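Local coordinates for protein Two-component system sensor histidine kinase (Bacteroides thetaiotaomicron, PDB 3OTT) that probably senses saccharides outside the cell through its extracellular beta-propeller and beta-sandwich domains and relays the signal to a histidine kinase within, at residues B[369-374]-B[393-398]; B[252-257]-B[263-268]; B[653-658]-B[666-671]; B[607-612]-B[729-734]. One frame throughout, in Å; residues are numbered along the deposited sequence. Where two conformers were deposited one is given.

Interaction 1: residues B[369-374]-B[393-398]; sequences PLSHNR and SINRYD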
loop_
_atom_site.group_PDB
_atom_site.type_symbol
_atom_site.label_atom_id
_atom_site.label_comp_id
_atom_site.label_asym_id
_atom_site.label_seq_id
_atom_site.Cartn_x
_atom_site.Cartn_y
_atom_site.Cartn_z
ATOM N N PRO B 369 10.133 17.633 2.981
ATOM C CA PRO B 369 11.086 17.152 3.984
ATOM C C PRO B 369 10.833 17.681 5.385
ATOM O O PRO B 369 10.151 18.676 5.556
ATOM C CB PRO B 369 12.458 17.611 3.425
ATOM C CG PRO B 369 12.134 18.840 2.553
ATOM C CD PRO B 369 10.663 18.767 2.184
ATOM N N LEU B 370 11.327 16.958 6.384
ATOM C CA LEU B 370 11.407 17.430 7.749
ATOM C C LEU B 370 12.821 17.258 8.258
ATOM O O LEU B 370 13.502 16.321 7.853
ATOM C CB LEU B 370 10.510 16.628 8.650
ATOM C CG LEU B 370 9.162 17.202 9.030
ATOM C CD1 LEU B 370 8.582 16.409 10.223
ATOM C CD2 LEU B 370 9.283 18.643 9.333
ATOM N N SER B 371 13.255 18.144 9.141
ATOM C CA SER B 371 14.577 18.044 9.753
ATOM C C SER B 371 14.783 16.685 10.466
ATOM O O SER B 371 15.917 16.250 10.541
ATOM C CB SER B 371 14.864 19.205 10.746
ATOM O OG SER B 371 13.773 19.319 11.689
ATOM N N HIS B 372 13.699 16.040 10.942
ATOM C CA HIS B 372 13.728 14.782 11.747
ATOM C C HIS B 372 12.333 14.189 11.757
ATOM O O HIS B 372 11.340 14.925 11.800
ATOM C CB HIS B 372 14.122 15.032 13.216
ATOM C CG HIS B 372 14.770 13.865 13.897
ATOM N ND1 HIS B 372 14.071 12.758 14.342
ATOM C CD2 HIS B 372 16.061 13.630 14.215
ATOM C CE1 HIS B 372 14.906 11.886 14.882
ATOM N NE2 HIS B 372 16.120 12.388 14.821
ATOM N N ASN B 373 12.251 12.855 11.754
ATOM C CA ASN B 373 10.963 12.177 11.771
ATOM C C ASN B 373 10.221 12.172 13.116
ATOM O O ASN B 373 8.970 12.065 13.154
ATOM C CB ASN B 373 11.156 10.733 11.285
ATOM C CG ASN B 373 11.251 10.661 9.781
ATOM O OD1 ASN B 373 10.849 11.586 9.088
ATOM N ND2 ASN B 373 11.791 9.600 9.278
ATOM N N ARG B 374 10.964 12.253 14.200
ATOM C CA ARG B 374 10.382 12.043 15.512
ATOM C C ARG B 374 9.755 13.360 16.019
ATOM O O ARG B 374 10.447 14.303 16.358
ATOM C CB ARG B 374 11.430 11.464 16.473
ATOM C CG ARG B 374 10.909 10.992 17.823
ATOM C CD ARG B 374 11.826 9.925 18.506
ATOM N NE ARG B 374 11.961 8.684 17.760
ATOM C CZ ARG B 374 11.104 7.663 17.791
ATOM N NH1 ARG B 374 9.994 7.667 18.581
ATOM N NH2 ARG B 374 11.366 6.609 17.044
ATOM N N SER B 393 15.256 19.827 16.288
ATOM C CA SER B 393 14.955 21.202 16.693
ATOM C C SER B 393 13.499 21.582 16.356
ATOM O O SER B 393 12.678 20.698 16.097
ATOM C CB SER B 393 15.996 22.206 16.131
ATOM O OG SER B 393 15.812 23.527 16.676
ATOM N N ILE B 394 13.181 22.882 16.401
ATOM C CA ILE B 394 11.846 23.362 16.215
ATOM C C ILE B 394 11.620 23.853 14.787
ATOM O O ILE B 394 12.521 24.343 14.133
ATOM C CB ILE B 394 11.500 24.464 17.233
ATOM C CG1 ILE B 394 12.458 25.663 17.163
ATOM C CG2 ILE B 394 11.602 23.919 18.609
ATOM C CD1 ILE B 394 11.793 26.968 17.706
ATOM N N ASN B 395 10.407 23.691 14.298
ATOM C CA ASN B 395 10.064 24.202 12.984
ATOM C C ASN B 395 8.762 24.991 13.018
ATOM O O ASN B 395 7.890 24.725 13.855
ATOM C CB ASN B 395 9.874 23.046 12.028
ATOM C CG ASN B 395 11.141 22.241 11.794
ATOM O OD1 ASN B 395 11.850 22.498 10.858
ATOM N ND2 ASN B 395 11.383 21.227 12.612
ATOM N N ARG B 396 8.625 25.928 12.069
ATOM C CA ARG B 396 7.420 26.689 11.888
ATOM C C ARG B 396 6.827 26.383 10.508
ATOM O O ARG B 396 7.562 26.367 9.529
ATOM C CB ARG B 396 7.750 28.186 11.978
ATOM C CG ARG B 396 6.575 29.133 11.627
ATOM C CD ARG B 396 6.859 30.649 11.922
ATOM N NE ARG B 396 7.804 31.225 10.967
ATOM C CZ ARG B 396 7.512 31.502 9.686
ATOM N NH1 ARG B 396 6.300 31.281 9.204
ATOM N NH2 ARG B 396 8.436 31.990 8.883
ATOM N N TYR B 397 5.518 26.182 10.415
ATOM C CA TYR B 397 4.920 25.924 9.103
ATOM C C TYR B 397 4.668 27.193 8.329
ATOM O O TYR B 397 4.175 28.154 8.890
ATOM C CB TYR B 397 3.588 25.227 9.221
ATOM C CG TYR B 397 3.095 24.535 7.958
ATOM C CD1 TYR B 397 3.888 23.549 7.292
ATOM C CD2 TYR B 397 1.807 24.802 7.458
ATOM C CE1 TYR B 397 3.407 22.886 6.195
ATOM C CE2 TYR B 397 1.323 24.145 6.362
ATOM C CZ TYR B 397 2.118 23.192 5.716
ATOM O OH TYR B 397 1.618 22.533 4.598
ATOM N N ASP B 398 4.982 27.160 7.042
ATOM C CA ASP B 398 4.513 28.152 6.096
ATOM C C ASP B 398 3.341 27.584 5.257
ATOM O O ASP B 398 3.547 26.894 4.270
ATOM C CB ASP B 398 5.664 28.553 5.193
ATOM C CG ASP B 398 5.359 29.795 4.375
ATOM O OD1 ASP B 398 4.219 29.919 3.826
ATOM O OD2 ASP B 398 6.294 30.627 4.270
#
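Within a four-stranded blade of the second beta-propeller, S371, on the loop entering strand 375-380, meets N395 of strand 393-398. N395 ND2 donates to S371 OG over 3.2 Å. The bond is nearly straight, at 168°, and the serine oxygen lies close to the amide plane. With N395 CG anti to the carbonyl carbon (chi1 -64°), the amide reaches across to the loop. S371 OG, tucked between its own backbone N and carbonyl carbon, also donates to G392 O, where strand 386-390 turns into 393-398. Further along the loop, H372 ND1 accepts from R374 N in the plane of the imidazole. H372 NE2 bonds to Y75 OH of the second subunit, and R374 forms salt bridges with D72 and D113 of that subunit. With a leucine in place of N395, S371 OG would probably lose this donor and its side-chain tie to the strand, keeping its bond to G392 O. One hydroxyl, accepting and donating at once, couples an interface loop to the blade without any charge.

Interaction 2: residues B[252-257]-B[263-268]; sequences GLYVYH and LQHIIH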
loop_
_atom_site.group_PDB
_atom_site.type_symbol
_atom_site.label_atom_id
_atom_site.label_comp_id
_atom_site.label_asym_id
_atom_site.label_seq_id
_atom_site.Cartn_x
_atom_site.Cartn_y
_atom_site.Cartn_z
ATOM N N GLY B 252 -28.786 -24.122 10.533
ATOM C CA GLY B 252 -28.401 -22.882 11.178
ATOM C C GLY B 252 -26.936 -22.561 11.006
ATOM O O GLY B 252 -26.246 -23.129 10.177
ATOM N N LEU B 253 -26.487 -21.642 11.838
ATOM C CA LEU B 253 -25.171 -21.038 11.818
ATOM C C LEU B 253 -24.268 -21.539 12.947
ATOM O O LEU B 253 -24.690 -21.619 14.089
ATOM C CB LEU B 253 -25.330 -19.487 11.961
ATOM C CG LEU B 253 -24.065 -18.615 11.992
ATOM C CD1 LEU B 253 -23.229 -18.654 10.711
ATOM C CD2 LEU B 253 -24.489 -17.218 12.325
ATOM N N TYR B 254 -23.027 -21.878 12.602
ATOM C CA TYR B 254 -22.041 -22.292 13.572
ATOM C C TYR B 254 -20.926 -21.289 13.475
ATOM O O TYR B 254 -20.620 -20.781 12.381
ATOM C CB TYR B 254 -21.484 -23.662 13.286
ATOM C CG TYR B 254 -22.452 -24.773 13.610
ATOM C CD1 TYR B 254 -23.441 -25.112 12.714
ATOM C CD2 TYR B 254 -22.373 -25.493 14.831
ATOM C CE1 TYR B 254 -24.295 -26.158 12.962
ATOM C CE2 TYR B 254 -23.262 -26.543 15.114
ATOM C CZ TYR B 254 -24.218 -26.868 14.153
ATOM O OH TYR B 254 -25.187 -27.830 14.348
ATOM N N VAL B 255 -20.383 -20.961 14.639
ATOM C CA VAL B 255 -19.349 -19.959 14.735
ATOM C C VAL B 255 -18.157 -20.632 15.446
ATOM O O VAL B 255 -18.276 -21.067 16.586
ATOM C CB VAL B 255 -19.858 -18.683 15.548
ATOM C CG1 VAL B 255 -18.789 -17.682 15.774
ATOM C CG2 VAL B 255 -21.007 -18.005 14.913
ATOM N N TYR B 256 -17.004 -20.656 14.766
ATOM C CA TYR B 256 -15.786 -21.320 15.269
ATOM C C TYR B 256 -14.754 -20.267 15.657
ATOM O O TYR B 256 -14.408 -19.339 14.861
ATOM C CB TYR B 256 -15.229 -22.261 14.150
ATOM C CG TYR B 256 -13.870 -22.889 14.503
ATOM C CD1 TYR B 256 -12.709 -22.211 14.233
ATOM C CD2 TYR B 256 -13.777 -24.149 15.188
ATOM C CE1 TYR B 256 -11.441 -22.748 14.557
ATOM C CE2 TYR B 256 -12.524 -24.670 15.545
ATOM C CZ TYR B 256 -11.365 -23.951 15.209
ATOM O OH TYR B 256 -10.127 -24.387 15.506
ATOM N N HIS B 257 -14.202 -20.420 16.840
ATOM C CA HIS B 257 -13.203 -19.481 17.306
ATOM C C HIS B 257 -11.878 -20.222 17.407
ATOM O O HIS B 257 -10.974 -19.930 16.617
ATOM C CB HIS B 257 -13.636 -18.781 18.614
ATOM C CG HIS B 257 -12.537 -17.990 19.272
ATOM N ND1 HIS B 257 -11.995 -16.838 18.718
ATOM C CD2 HIS B 257 -11.891 -18.181 20.446
ATOM C CE1 HIS B 257 -11.049 -16.369 19.513
ATOM N NE2 HIS B 257 -10.975 -17.157 20.572
ATOM N N LEU B 263 -18.241 -24.195 20.048
ATOM C CA LEU B 263 -18.913 -23.569 18.912
ATOM C C LEU B 263 -20.150 -22.871 19.431
ATOM O O LEU B 263 -20.782 -23.363 20.362
ATOM C CB LEU B 263 -19.429 -24.639 17.961
ATOM C CG LEU B 263 -18.405 -25.466 17.185
ATOM C CD1 LEU B 263 -19.159 -26.544 16.505
ATOM C CD2 LEU B 263 -17.608 -24.549 16.178
ATOM N N GLN B 264 -20.500 -21.720 18.856
ATOM C CA GLN B 264 -21.824 -21.179 19.090
ATOM C C GLN B 264 -22.698 -21.709 17.972
ATOM O O GLN B 264 -22.284 -21.734 16.810
ATOM C CB GLN B 264 -21.862 -19.657 19.027
ATOM C CG GLN B 264 -20.585 -18.910 19.230
ATOM C CD GLN B 264 -20.899 -17.425 19.261
ATOM O OE1 GLN B 264 -22.081 -17.057 19.446
ATOM N NE2 GLN B 264 -19.885 -16.570 19.085
ATOM N N HIS B 265 -23.895 -22.137 18.292
ATOM C CA HIS B 265 -24.791 -22.612 17.261
ATOM C C HIS B 265 -26.099 -21.798 17.324
ATOM O O HIS B 265 -26.811 -21.792 18.350
ATOM C CB HIS B 265 -25.063 -24.075 17.496
ATOM C CG HIS B 265 -26.051 -24.681 16.557
ATOM N ND1 HIS B 265 -26.950 -25.637 16.962
ATOM C CD2 HIS B 265 -26.257 -24.515 15.231
ATOM C CE1 HIS B 265 -27.679 -26.027 15.929
ATOM N NE2 HIS B 265 -27.265 -25.375 14.862
ATOM N N ILE B 266 -26.403 -21.158 16.197
ATOM C CA ILE B 266 -27.506 -20.237 16.099
ATOM C C ILE B 266 -28.611 -20.725 15.166
ATOM O O ILE B 266 -28.318 -20.996 14.012
ATOM C CB ILE B 266 -26.995 -18.832 15.734
ATOM C CG1 ILE B 266 -26.032 -18.398 16.849
ATOM C CG2 ILE B 266 -28.167 -17.893 15.613
ATOM C CD1 ILE B 266 -24.706 -18.291 16.399
ATOM N N ILE B 267 -29.839 -20.855 15.689
ATOM C CA ILE B 267 -30.974 -21.334 14.913
ATOM C C ILE B 267 -32.181 -20.428 15.063
ATOM O O ILE B 267 -32.210 -19.584 15.958
ATOM C CB ILE B 267 -31.474 -22.759 15.279
ATOM C CG1 ILE B 267 -32.022 -22.802 16.709
ATOM C CG2 ILE B 267 -30.405 -23.815 14.963
ATOM C CD1 ILE B 267 -32.650 -24.170 17.127
ATOM N N HIS B 268 -33.153 -20.624 14.160
ATOM C CA HIS B 268 -34.378 -19.887 14.110
ATOM C C HIS B 268 -35.241 -20.184 15.354
ATOM O O HIS B 268 -35.219 -21.277 15.916
ATOM C CB HIS B 268 -35.076 -20.284 12.826
ATOM C CG HIS B 268 -36.457 -19.737 12.674
ATOM N ND1 HIS B 268 -36.711 -18.407 12.381
ATOM C CD2 HIS B 268 -37.666 -20.349 12.751
ATOM C CE1 HIS B 268 -38.022 -18.217 12.299
ATOM N NE2 HIS B 268 -38.619 -19.376 12.526
#
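V255 and I266 pack on the face of the hairpin that also carries L253, V255 CG2 lying 4.0 Å from I266 CD1, while L253 CB meets I266 CB. Y9, from the start of the chain, lies against V255 and I266, and strand 281-286 against L253. On the Y254 side, L263 CD1 approaches Y254 CD2 obliquely at 3.8 Å; L263 CD2 reaches the edge of the Y256 ring. Strands 252-256 and 264-266 are the outer antiparallel pair of a blade of the first beta-propeller. L253 with I266 and V255 with Q264 are hydrogen-bonded pairs, held by I266 N to L253 O at 2.8 Å and V255 N to Q264 O at 3.0 Å, each with its reciprocal bond. Between them sits the non-hydrogen-bonded pair Y254 and H265. Their rings form an offset stack, centroids 4.1 Å apart and planes at 14°. H265 CG stands anti to the backbone N (chi1 176°), which carries the imidazole over the phenol, H265 CD2 lying 3.3 Å from Y254 CZ. F229 also stacks with Y254. At the polar margin H265 NE2 bonds to N251 O, and G252 CA makes a CH...O contact with I266 O, where any side chain would collide with that carbonyl.

Interaction 3: residues B[653-658]-B[666-671]; sequences RDDVPN and KLKYDQ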
loop_
_atom_site.group_PDB
_atom_site.type_symbol
_atom_site.label_atom_id
_atom_site.label_comp_id
_atom_site.label_asym_id
_atom_site.label_seq_id
_atom_site.Cartn_x
_atom_site.Cartn_y
_atom_site.Cartn_z
ATOM N N ARG B 653 -37.882 2.778 -18.673
ATOM C CA ARG B 653 -38.224 3.965 -19.528
ATOM C C ARG B 653 -37.043 4.513 -20.371
ATOM O O ARG B 653 -35.889 4.546 -19.921
ATOM C CB ARG B 653 -38.788 5.144 -18.715
ATOM C CG ARG B 653 -39.779 4.817 -17.594
ATOM C CD ARG B 653 -41.232 5.248 -17.875
ATOM N NE ARG B 653 -41.344 6.397 -18.766
ATOM C CZ ARG B 653 -42.473 7.066 -19.005
ATOM N NH1 ARG B 653 -43.591 6.728 -18.363
ATOM N NH2 ARG B 653 -42.489 8.081 -19.890
ATOM N N ASP B 654 -37.366 4.947 -21.583
ATOM C CA ASP B 654 -36.473 5.713 -22.469
ATOM C C ASP B 654 -35.973 7.044 -21.913
ATOM O O ASP B 654 -34.861 7.484 -22.221
ATOM C CB ASP B 654 -37.243 6.069 -23.767
ATOM C CG ASP B 654 -37.449 4.878 -24.646
ATOM O OD1 ASP B 654 -37.198 3.747 -24.146
ATOM O OD2 ASP B 654 -37.839 5.057 -25.832
ATOM N N ASP B 655 -36.804 7.704 -21.132
ATOM C CA ASP B 655 -36.630 9.136 -20.939
ATOM C C ASP B 655 -36.164 9.496 -19.536
ATOM O O ASP B 655 -36.311 10.634 -19.077
ATOM C CB ASP B 655 -37.930 9.876 -21.320
ATOM C CG ASP B 655 -39.171 9.358 -20.557
ATOM O OD1 ASP B 655 -39.231 8.149 -20.201
ATOM O OD2 ASP B 655 -40.109 10.160 -20.330
ATOM N N VAL B 656 -35.591 8.525 -18.845
ATOM C CA VAL B 656 -35.252 8.757 -17.468
ATOM C C VAL B 656 -33.855 8.225 -17.192
ATOM O O VAL B 656 -33.525 7.165 -17.669
ATOM C CB VAL B 656 -36.347 8.149 -16.536
ATOM C CG1 VAL B 656 -35.788 7.771 -15.256
ATOM C CG2 VAL B 656 -37.410 9.157 -16.304
ATOM N N PRO B 657 -33.021 8.967 -16.444
ATOM C CA PRO B 657 -31.656 8.430 -16.230
ATOM C C PRO B 657 -31.591 7.655 -14.891
ATOM O O PRO B 657 -32.621 7.501 -14.224
ATOM C CB PRO B 657 -30.781 9.698 -16.209
ATOM C CG PRO B 657 -31.721 10.729 -15.523
ATOM C CD PRO B 657 -33.167 10.347 -15.944
ATOM N N ASN B 658 -30.415 7.082 -14.581
ATOM C CA ASN B 658 -30.174 6.474 -13.275
ATOM C C ASN B 658 -29.970 7.556 -12.271
ATOM O O ASN B 658 -28.921 8.239 -12.258
ATOM C CB ASN B 658 -28.981 5.513 -13.251
ATOM C CG ASN B 658 -29.021 4.574 -11.983
ATOM O OD1 ASN B 658 -29.676 4.889 -10.990
ATOM N ND2 ASN B 658 -28.367 3.450 -12.050
ATOM N N LYS B 666 -33.856 16.253 -16.687
ATOM C CA LYS B 666 -34.785 16.959 -17.575
ATOM C C LYS B 666 -36.086 16.189 -17.733
ATOM O O LYS B 666 -36.048 15.084 -18.221
ATOM C CB LYS B 666 -34.141 17.167 -18.957
ATOM C CG LYS B 666 -33.428 18.501 -19.105
ATOM C CD LYS B 666 -33.191 18.851 -20.583
ATOM C CE LYS B 666 -31.672 19.157 -20.786
ATOM N NZ LYS B 666 -31.177 19.365 -22.209
ATOM N N LEU B 667 -37.217 16.768 -17.319
ATOM C CA LEU B 667 -38.517 16.103 -17.347
ATOM C C LEU B 667 -39.549 16.852 -18.198
ATOM O O LEU B 667 -39.498 18.096 -18.331
ATOM C CB LEU B 667 -39.077 15.947 -15.929
ATOM C CG LEU B 667 -38.208 15.076 -14.968
ATOM C CD1 LEU B 667 -38.683 15.167 -13.571
ATOM C CD2 LEU B 667 -38.157 13.629 -15.379
ATOM N N LYS B 668 -40.502 16.103 -18.754
ATOM C CA LYS B 668 -41.610 16.730 -19.425
ATOM C C LYS B 668 -42.588 17.442 -18.469
ATOM O O LYS B 668 -42.598 17.191 -17.240
ATOM C CB LYS B 668 -42.325 15.699 -20.308
ATOM C CG LYS B 668 -41.442 15.168 -21.447
ATOM C CD LYS B 668 -42.088 13.974 -22.110
ATOM C CE LYS B 668 -41.138 13.269 -23.065
ATOM N NZ LYS B 668 -41.143 11.750 -22.870
ATOM N N TYR B 669 -43.462 18.263 -19.060
ATOM C CA TYR B 669 -44.453 19.037 -18.341
ATOM C C TYR B 669 -45.374 18.150 -17.505
ATOM O O TYR B 669 -45.727 18.507 -16.402
ATOM C CB TYR B 669 -45.263 19.947 -19.325
ATOM C CG TYR B 669 -46.429 19.245 -20.009
ATOM C CD1 TYR B 669 -46.196 18.311 -21.014
ATOM C CD2 TYR B 669 -47.746 19.471 -19.609
ATOM C CE1 TYR B 669 -47.227 17.629 -21.613
ATOM C CE2 TYR B 669 -48.809 18.805 -20.211
ATOM C CZ TYR B 669 -48.533 17.888 -21.223
ATOM O OH TYR B 669 -49.536 17.198 -21.874
ATOM N N ASP B 670 -45.754 16.991 -18.016
ATOM C CA ASP B 670 -46.644 16.068 -17.282
ATOM C C ASP B 670 -45.939 15.010 -16.413
ATOM O O ASP B 670 -46.578 14.109 -15.864
ATOM C CB ASP B 670 -47.633 15.381 -18.224
ATOM C CG ASP B 670 -46.942 14.622 -19.353
ATOM O OD1 ASP B 670 -45.755 14.906 -19.654
ATOM O OD2 ASP B 670 -47.598 13.759 -19.970
ATOM N N GLN B 671 -44.628 15.142 -16.279
ATOM C CA GLN B 671 -43.862 14.349 -15.347
ATOM C C GLN B 671 -43.537 15.274 -14.188
ATOM O O GLN B 671 -42.366 15.521 -13.864
ATOM C CB GLN B 671 -42.588 13.815 -16.040
ATOM C CG GLN B 671 -42.908 12.860 -17.197
ATOM C CD GLN B 671 -41.679 12.290 -17.908
ATOM O OE1 GLN B 671 -40.771 13.008 -18.294
ATOM N NE2 GLN B 671 -41.689 10.998 -18.131
HETATM O O HOH W 1 -38.411 12.860 -19.705
#
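D655 OD2 is gripped by three donors: Q671 NE2 at 2.8 Å, K668 NZ at 3.2 Å and R653 NH2. R653, D655 and K668 form a salt-bridge network, which the Q671 amide joins by a hydrogen bond. It lies in the C-terminal beta-sandwich, which includes the Y_Y_Y (E-set) family region, and links the loop before strand 664-667 to the turn after it. D655 CG sits between the backbone N and the carbonyl carbon (chi1 55°), presenting the carboxylate to K668 and Q671. The Q671 amide comes from the opposite direction, on the syn side but tilted out of the carboxylate plane; K668 NZ comes from above that plane. R653 approaches side-on, NE reaching D655 OD1 at 3.1 Å on its syn lone pair while NH2 spans both oxygens. With an alanine in place of D655, the two cations would probably lose their shared counter-charge, and the Q671 amide would be freer to turn. Q671 OE1 accepts K668 N on a lone pair at 3.1 Å, inside the type I turn K668-Q671.

Interaction 4: residues B[607-612]-B[729-734]; sequences KEDCVY and LERDGQ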
loop_
_atom_site.group_PDB
_atom_site.type_symbol
_atom_site.label_atom_id
_atom_site.label_comp_id
_atom_site.label_asym_id
_atom_site.label_seq_id
_atom_site.Cartn_x
_atom_site.Cartn_y
_atom_site.Cartn_z
ATOM N N LYS B 607 -15.431 20.992 18.341
ATOM C CA LYS B 607 -16.353 21.187 17.202
ATOM C C LYS B 607 -17.108 19.905 16.833
ATOM O O LYS B 607 -18.332 19.912 16.671
ATOM C CB LYS B 607 -15.614 21.716 15.958
ATOM C CG LYS B 607 -15.034 23.134 16.066
ATOM C CD LYS B 607 -14.117 23.438 14.852
ATOM C CE LYS B 607 -13.973 24.955 14.596
ATOM N NZ LYS B 607 -12.911 25.573 15.457
ATOM N N GLU B 608 -16.388 18.799 16.685
ATOM C CA GLU B 608 -17.061 17.572 16.239
ATOM C C GLU B 608 -17.599 16.754 17.402
ATOM O O GLU B 608 -18.059 15.634 17.209
ATOM C CB GLU B 608 -16.131 16.718 15.366
ATOM C CG GLU B 608 -15.562 17.426 14.137
ATOM C CD GLU B 608 -16.577 17.695 13.038
ATOM O OE1 GLU B 608 -17.627 16.983 12.971
ATOM O OE2 GLU B 608 -16.307 18.634 12.227
ATOM N N ASP B 609 -17.494 17.302 18.613
ATOM C CA ASP B 609 -17.719 16.538 19.848
ATOM C C ASP B 609 -17.179 15.079 19.791
ATOM O O ASP B 609 -17.935 14.102 19.957
ATOM C CB ASP B 609 -19.214 16.564 20.186
ATOM C CG ASP B 609 -19.506 16.102 21.598
ATOM O OD1 ASP B 609 -18.530 15.851 22.344
ATOM O OD2 ASP B 609 -20.720 15.976 21.942
ATOM N N CYS B 610 -15.893 14.925 19.503
ATOM C CA CYS B 610 -15.319 13.595 19.503
ATOM C C CYS B 610 -13.855 13.574 19.960
ATOM O O CYS B 610 -13.218 14.615 20.083
ATOM C CB CYS B 610 -15.475 12.982 18.131
ATOM S SG CYS B 610 -14.444 13.806 16.995
ATOM N N VAL B 611 -13.351 12.374 20.237
ATOM C CA VAL B 611 -11.984 12.154 20.740
ATOM C C VAL B 611 -11.194 11.242 19.789
ATOM O O VAL B 611 -11.669 10.190 19.391
ATOM C CB VAL B 611 -11.996 11.545 22.166
ATOM C CG1 VAL B 611 -10.544 11.312 22.694
ATOM C CG2 VAL B 611 -12.759 12.444 23.115
ATOM N N TYR B 612 -9.997 11.684 19.417
ATOM C CA TYR B 612 -9.058 10.911 18.586
ATOM C C TYR B 612 -8.057 10.221 19.488
ATOM O O TYR B 612 -7.470 10.866 20.386
ATOM C CB TYR B 612 -8.329 11.825 17.595
ATOM C CG TYR B 612 -9.319 12.438 16.616
ATOM C CD1 TYR B 612 -9.693 11.775 15.442
ATOM C CD2 TYR B 612 -9.907 13.652 16.876
ATOM C CE1 TYR B 612 -10.619 12.317 14.573
ATOM C CE2 TYR B 612 -10.850 14.225 15.965
ATOM C CZ TYR B 612 -11.204 13.543 14.851
ATOM O OH TYR B 612 -12.121 14.107 14.001
ATOM N N LEU B 729 -29.387 16.135 9.216
ATOM C CA LEU B 729 -29.547 16.983 10.402
ATOM C C LEU B 729 -28.449 16.664 11.426
ATOM O O LEU B 729 -28.354 15.550 11.944
ATOM C CB LEU B 729 -30.951 16.824 11.004
ATOM C CG LEU B 729 -31.480 17.867 11.985
ATOM C CD1 LEU B 729 -31.703 19.245 11.303
ATOM C CD2 LEU B 729 -32.774 17.366 12.654
ATOM N N GLU B 730 -27.595 17.642 11.680
ATOM C CA GLU B 730 -26.414 17.442 12.499
ATOM C C GLU B 730 -26.832 17.368 13.980
ATOM O O GLU B 730 -27.943 17.762 14.326
ATOM C CB GLU B 730 -25.441 18.594 12.219
ATOM C CG GLU B 730 -23.953 18.295 12.324
ATOM C CD GLU B 730 -23.437 17.141 11.431
ATOM O OE1 GLU B 730 -23.904 16.956 10.272
ATOM O OE2 GLU B 730 -22.518 16.433 11.916
ATOM N N ARG B 731 -25.956 16.868 14.852
ATOM C CA ARG B 731 -26.301 16.692 16.278
ATOM C C ARG B 731 -26.661 17.978 17.055
ATOM O O ARG B 731 -27.442 17.936 18.004
ATOM C CB ARG B 731 -25.231 15.858 16.981
ATOM C CG ARG B 731 -25.250 14.380 16.510
ATOM C CD ARG B 731 -23.880 13.707 16.573
ATOM N NE ARG B 731 -23.479 13.345 17.936
ATOM C CZ ARG B 731 -22.688 14.084 18.715
ATOM N NH1 ARG B 731 -22.218 15.247 18.272
ATOM N NH2 ARG B 731 -22.366 13.660 19.937
ATOM N N ASP B 732 -26.116 19.113 16.620
ATOM C CA ASP B 732 -26.548 20.446 17.072
ATOM C C ASP B 732 -27.979 20.790 16.642
ATOM O O ASP B 732 -28.645 21.593 17.290
ATOM C CB ASP B 732 -25.619 21.544 16.515
ATOM C CG ASP B 732 -24.193 21.047 16.224
ATOM O OD1 ASP B 732 -23.988 20.303 15.222
ATOM O OD2 ASP B 732 -23.270 21.431 16.982
ATOM N N GLY B 733 -28.444 20.198 15.537
ATOM C CA GLY B 733 -29.748 20.529 14.964
ATOM C C GLY B 733 -29.538 21.410 13.748
ATOM O O GLY B 733 -30.485 21.962 13.189
ATOM N N GLN B 734 -28.277 21.544 13.355
ATOM C CA GLN B 734 -27.871 22.261 12.149
ATOM C C GLN B 734 -27.847 21.317 10.940
ATOM O O GLN B 734 -27.606 20.127 11.095
ATOM C CB GLN B 734 -26.468 22.825 12.348
ATOM C CG GLN B 734 -26.401 23.979 13.307
ATOM C CD GLN B 734 -26.619 25.319 12.613
ATOM O OE1 GLN B 734 -25.654 26.007 12.283
ATOM N NE2 GLN B 734 -27.886 25.682 12.373
#
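D609 and R731 make a salt bridge between two domains. D609 belongs to the blade of the second beta-propeller in which strand 310-313 joins three strands from the domain's far end, and R731 to the loop between strands 720-728 and 740-746 of the Y_Y_Y sandwich. The electrostatic contact is a long one. R731 NH2 points at D609 OD2 over 3.5 Å in a weak but nearly straight hydrogen bond (167°), the oxygen lying at the guanidinium edge. The side chains cross at about a right angle, and only R731 NH2 bonds to the carboxylate. A bend at chi3 (76°) brings the guanidinium round to D609. The strongest partner of D609 is K568 NZ, at OD1, which also bonds S624 OG; together they probably hold the carboxylate in place. Like charges also come near each other, E608 OE1 lying 5.0 Å from E730 OE2. Van der Waals contact is slight: R731 NH1 rests 3.8 Å from D609 CB, and the arginine also touches H623. In the backbone, D609 and C610 both face D605 in a G1 beta bulge, and the D609 side chain starts out toward the arginine's loop. R731 sits in the type I turn E730-G733, closed by G733 N donating to E730 O at 2.8 Å.

Only interaction 2 has an apolar centre: it pairs two neighbouring strands at the outer side of a blade in the first propeller. Interactions 1 and 4 both belong to the second propeller, their nearest atoms about 17 Å apart, and each rests on a single side-chain bond. Interaction 1 is neutral, partly buried and next to the second subunit, whereas interaction 4 is charged, lies at the surface and reaches into the sandwich. Interaction 3 stays within that sandwich, about 23 Å from interaction 4 at the nearest atoms and nested inside the loop that interaction 4 closes. There a cluster of charges replaces the lone salt bridge. Of the four, only interaction 4 spans two domains.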